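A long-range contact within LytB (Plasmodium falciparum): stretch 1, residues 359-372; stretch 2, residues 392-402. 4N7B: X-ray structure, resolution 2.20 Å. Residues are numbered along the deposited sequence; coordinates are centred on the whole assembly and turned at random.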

# COMPACT_ATOMS: atom_id res chain seq x y z
N ILE A 359 -11.76 -2.10 15.38
CA ILE A 359 -11.57 -2.36 13.97
C ILE A 359 -12.84 -2.88 13.32
O ILE A 359 -13.46 -3.80 13.83
N VAL A 360 -13.22 -2.31 12.18
CA VAL A 360 -14.28 -2.93 11.40
C VAL A 360 -13.77 -3.35 10.03
O VAL A 360 -13.18 -2.55 9.30
N GLU A 361 -13.96 -4.62 9.68
CA GLU A 361 -13.59 -5.06 8.33
C GLU A 361 -14.81 -5.28 7.44
O GLU A 361 -14.66 -5.51 6.24
N ASN A 362 -16.00 -5.19 8.02
CA ASN A 362 -17.22 -5.44 7.27
C ASN A 362 -18.42 -4.81 7.94
O ASN A 362 -18.29 -4.24 9.03
N VAL A 363 -19.59 -4.94 7.33
CA VAL A 363 -20.79 -4.31 7.88
C VAL A 363 -21.35 -5.09 9.09
O VAL A 363 -22.14 -4.55 9.86
N ASN A 364 -20.99 -6.36 9.24
CA ASN A 364 -21.39 -7.11 10.42
C ASN A 364 -20.77 -6.38 11.64
O ASN A 364 -21.45 -6.09 12.62
N ASP A 365 -19.48 -6.04 11.53
CA ASP A 365 -18.75 -5.42 12.63
C ASP A 365 -19.39 -4.10 13.01
O ASP A 365 -19.35 -3.69 14.18
N VAL A 366 -20.00 -3.42 12.04
CA VAL A 366 -20.67 -2.16 12.32
C VAL A 366 -21.90 -2.37 13.20
O VAL A 366 -22.14 -1.61 14.15
N ASP A 367 -22.69 -3.40 12.88
CA ASP A 367 -23.90 -3.70 13.63
C ASP A 367 -23.57 -3.95 15.09
O ASP A 367 -24.38 -3.66 15.96
N LYS A 368 -22.40 -4.52 15.33
CA LYS A 368 -22.00 -4.91 16.68
C LYS A 368 -21.53 -3.74 17.55
O LYS A 368 -21.45 -3.87 18.76
N LEU A 369 -21.25 -2.59 16.96
CA LEU A 369 -20.74 -1.47 17.74
C LEU A 369 -21.81 -0.87 18.65
O LEU A 369 -22.93 -0.60 18.21
N ASN A 370 -21.45 -0.63 19.91
CA ASN A 370 -22.33 0.07 20.83
C ASN A 370 -21.58 1.10 21.63
O ASN A 370 -20.51 0.82 22.16
N PHE A 371 -22.15 2.30 21.72
CA PHE A 371 -21.55 3.39 22.47
C PHE A 371 -22.63 4.23 23.11
O PHE A 371 -23.72 4.38 22.56
N PRO A 372 -22.33 4.80 24.29
CA PRO A 372 -23.20 5.83 24.87
C PRO A 372 -23.48 6.92 23.85
O PRO A 372 -22.70 7.11 22.90
N LEU A 392 -19.08 2.05 1.14
CA LEU A 392 -20.19 1.20 1.62
C LEU A 392 -20.22 1.17 3.13
O LEU A 392 -21.23 1.46 3.78
N ILE A 393 -19.08 0.81 3.70
CA ILE A 393 -18.95 0.69 5.15
C ILE A 393 -19.17 2.05 5.81
O ILE A 393 -19.89 2.15 6.80
N VAL A 394 -18.60 3.10 5.24
CA VAL A 394 -18.72 4.44 5.81
C VAL A 394 -20.17 4.89 5.86
O VAL A 394 -20.63 5.47 6.84
N GLN A 395 -20.90 4.61 4.79
CA GLN A 395 -22.30 4.97 4.70
C GLN A 395 -23.10 4.31 5.83
O GLN A 395 -23.98 4.94 6.42
N LYS A 396 -22.79 3.05 6.10
CA LYS A 396 -23.47 2.31 7.16
C LYS A 396 -23.06 2.87 8.52
O LYS A 396 -23.89 3.08 9.38
N LEU A 397 -21.77 3.16 8.68
CA LEU A 397 -21.28 3.80 9.90
C LEU A 397 -22.00 5.10 10.19
O LEU A 397 -22.34 5.39 11.34
N LYS A 398 -22.20 5.90 9.16
CA LYS A 398 -22.82 7.21 9.32
C LYS A 398 -24.30 7.11 9.61
O LYS A 398 -24.86 7.98 10.24
N ASN A 399 -24.94 6.05 9.11
CA ASN A 399 -26.36 5.83 9.40
C ASN A 399 -26.52 5.62 10.89
O ASN A 399 -27.35 6.24 11.54
N LYS A 400 -25.69 4.73 11.43
CA LYS A 400 -25.75 4.40 12.84
C LYS A 400 -25.23 5.55 13.71
O LYS A 400 -25.85 5.90 14.71
N PHE A 401 -24.10 6.14 13.33
CA PHE A 401 -23.51 7.23 14.11
C PHE A 401 -23.40 8.52 13.30
O PHE A 401 -22.34 8.84 12.78
N PRO A 402 -24.50 9.29 13.23
CA PRO A 402 -24.60 10.45 12.34
C PRO A 402 -23.55 11.54 12.59
O PRO A 402 -23.24 12.27 11.66

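The short helix 363-368 runs nearly parallel to helix 392-400, their N-to-C directions differing by 13° and their axes approaching to 9.8 Å, and the two stretches bury 634 Å² between them.

Apolar packing centres on Val-366. Its CA-to-CB bond points toward the second helix, and its side chain (chi1 t) fits as a knob among Ile-393, Lys-396, Leu-397 and Lys-400. Val-366 CG2 lies 4.2 Å from Ile-393 CG2 and 4.4 Å from Leu-397 CG, while CG1 faces the lysines, 4.1 Å from Lys-396 CG. Ile-393 (m, t) leaves its backbone sideways, but its end turns inward; its CG2 also meets Val-360 CG2 at 3.8 Å, extending the contact to the strand. Farther along, Leu-369 (m, t) places CD1 4.1 Å from Leu-397 CD2 and CB 4.0 Å from Phe-401 CZ.

The aromatic contact lies beyond the helices. Phe-371 and Phe-401, both with chi1 m, point toward the opposing stretch and form an offset edge-to-face pair, with the edge of Phe-371 toward the face of Phe-401. The centroids are 5.6 Å apart and the planes meet at 65°; Phe-371 CD2 approaches Phe-401 CZ to 3.6 Å.

The polar contacts depend on two long lysines whose aliphatic portions also pack. Lys-396 (t, t, t, p) lays CD 3.4 Å from Val-363 CB, then brings NZ to 3.6 Å from Asp-367 OD1 in a salt bridge. Asp-367 starts away from the second helix, but its m rotamer brings the carboxylate nearer. Lys-400, t at all four chi angles, reaches the C-terminal end of the short helix, where its NZ donates hydrogen bonds to Val-366 O (2.9 Å) and Leu-369 O (2.6 Å). The extended side chain thus ties the turn after this helix to the second helix.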

# COMPACT_ATOMS: atom_id res chain seq x y z
CB ILE A 359 -10.47 -3.41 13.76
CG1 ILE A 359 -9.15 -2.88 14.32
CG2 ILE A 359 -10.33 -3.72 12.26
CD1 ILE A 359 -8.02 -3.88 14.27
CB VAL A 360 -15.56 -2.04 11.30
CG1 VAL A 360 -15.73 -1.23 12.58
CG2 VAL A 360 -15.52 -1.15 10.12
CB GLU A 361 -12.71 -6.32 8.35
CG GLU A 361 -12.79 -7.16 9.57
CD GLU A 361 -11.92 -8.41 9.46
OE1 GLU A 361 -10.88 -8.37 8.76
OE2 GLU A 361 -12.29 -9.45 10.07
CB ASN A 362 -17.46 -6.94 7.12
CG ASN A 362 -17.53 -7.66 8.46
OD1 ASN A 362 -18.23 -7.22 9.39
ND2 ASN A 362 -16.79 -8.76 8.59
CB VAL A 363 -21.91 -4.18 6.83
CG1 VAL A 363 -21.44 -3.35 5.65
CG2 VAL A 363 -22.41 -5.58 6.40
CB ASN A 364 -20.93 -8.57 10.35
CG ASN A 364 -21.87 -9.48 9.50
OD1 ASN A 364 -22.90 -9.04 8.97
ND2 ASN A 364 -21.50 -10.77 9.37
CB ASP A 365 -17.29 -5.19 12.24
CG ASP A 365 -16.49 -6.48 12.15
OD1 ASP A 365 -16.94 -7.52 12.70
OD2 ASP A 365 -15.41 -6.46 11.52
CB VAL A 366 -21.11 -1.46 11.02
CG1 VAL A 366 -22.00 -0.28 11.35
CG2 VAL A 366 -19.89 -1.01 10.22
CB ASP A 367 -24.58 -4.95 13.08
CG ASP A 367 -25.29 -4.69 11.77
OD1 ASP A 367 -25.97 -3.65 11.65
OD2 ASP A 367 -25.15 -5.53 10.85
CB LYS A 368 -20.91 -5.98 16.62
CG LYS A 368 -21.40 -7.30 16.10
CD LYS A 368 -20.26 -8.30 15.94
CE LYS A 368 -20.76 -9.62 15.32
NZ LYS A 368 -19.67 -10.62 15.11
CB LEU A 369 -20.20 -0.37 16.83
CG LEU A 369 -18.95 -0.70 16.03
CD1 LEU A 369 -18.60 0.48 15.15
CD2 LEU A 369 -17.80 -1.04 16.97
CB ASN A 370 -23.03 -0.91 21.77
CG ASN A 370 -24.21 -1.58 21.11
OD1 ASN A 370 -25.30 -1.01 21.06
ND2 ASN A 370 -24.00 -2.79 20.60
CB PHE A 371 -20.74 4.31 21.55
CG PHE A 371 -19.61 3.62 20.84
CD1 PHE A 371 -18.42 3.36 21.50
CD2 PHE A 371 -19.73 3.24 19.52
CE1 PHE A 371 -17.37 2.74 20.85
CE2 PHE A 371 -18.69 2.61 18.87
CZ PHE A 371 -17.50 2.35 19.54
CB PRO A 372 -22.36 6.38 26.02
CG PRO A 372 -21.47 5.25 26.41
CD PRO A 372 -21.16 4.52 25.13
CB LEU A 392 -19.96 -0.22 1.12
CG LEU A 392 -21.02 -0.96 0.33
CD1 LEU A 392 -21.94 -1.62 1.34
CD2 LEU A 392 -21.78 -0.03 -0.62
CB ILE A 393 -17.59 0.10 5.52
CG1 ILE A 393 -17.48 -1.31 4.95
CG2 ILE A 393 -17.40 0.04 7.03
CD1 ILE A 393 -16.08 -1.90 5.04
CB VAL A 394 -17.88 5.46 5.01
CG1 VAL A 394 -18.30 6.89 5.32
CG2 VAL A 394 -16.42 5.25 5.30
CB GLN A 395 -22.86 4.51 3.37
CG GLN A 395 -24.34 4.76 3.19
CD GLN A 395 -24.79 4.36 1.80
OE1 GLN A 395 -25.22 3.23 1.56
NE2 GLN A 395 -24.67 5.30 0.85
CB LYS A 396 -23.13 0.83 7.07
CG LYS A 396 -24.08 -0.06 7.84
CD LYS A 396 -23.77 -1.51 7.64
CE LYS A 396 -24.62 -2.37 8.57
NZ LYS A 396 -26.07 -2.04 8.45
CB LEU A 397 -19.79 4.11 9.79
CG LEU A 397 -18.86 3.21 10.59
CD1 LEU A 397 -17.45 3.74 10.47
CD2 LEU A 397 -19.27 3.10 12.06
CB LYS A 398 -22.61 8.05 8.07
CG LYS A 398 -21.30 8.76 8.04
CD LYS A 398 -21.27 9.71 6.86
CE LYS A 398 -20.05 10.58 6.86
NZ LYS A 398 -19.85 11.18 5.50
CB ASN A 399 -26.89 4.60 8.65
CG ASN A 399 -27.10 4.86 7.17
OD1 ASN A 399 -27.24 6.01 6.75
ND2 ASN A 399 -27.14 3.78 6.37
CB LYS A 400 -24.93 3.14 13.08
CG LYS A 400 -25.16 2.53 14.43
CD LYS A 400 -24.56 1.14 14.51
CE LYS A 400 -24.75 0.57 15.90
NZ LYS A 400 -24.31 -0.85 15.98
CB PHE A 401 -22.12 6.83 14.59
CG PHE A 401 -22.09 5.54 15.35
CD1 PHE A 401 -22.59 5.48 16.64
CD2 PHE A 401 -21.57 4.40 14.77
CE1 PHE A 401 -22.56 4.29 17.35
CE2 PHE A 401 -21.54 3.20 15.47
CZ PHE A 401 -22.04 3.15 16.76
CB PRO A 402 -26.01 10.99 12.63
CG PRO A 402 -26.74 9.86 13.29
CD PRO A 402 -25.69 9.14 14.07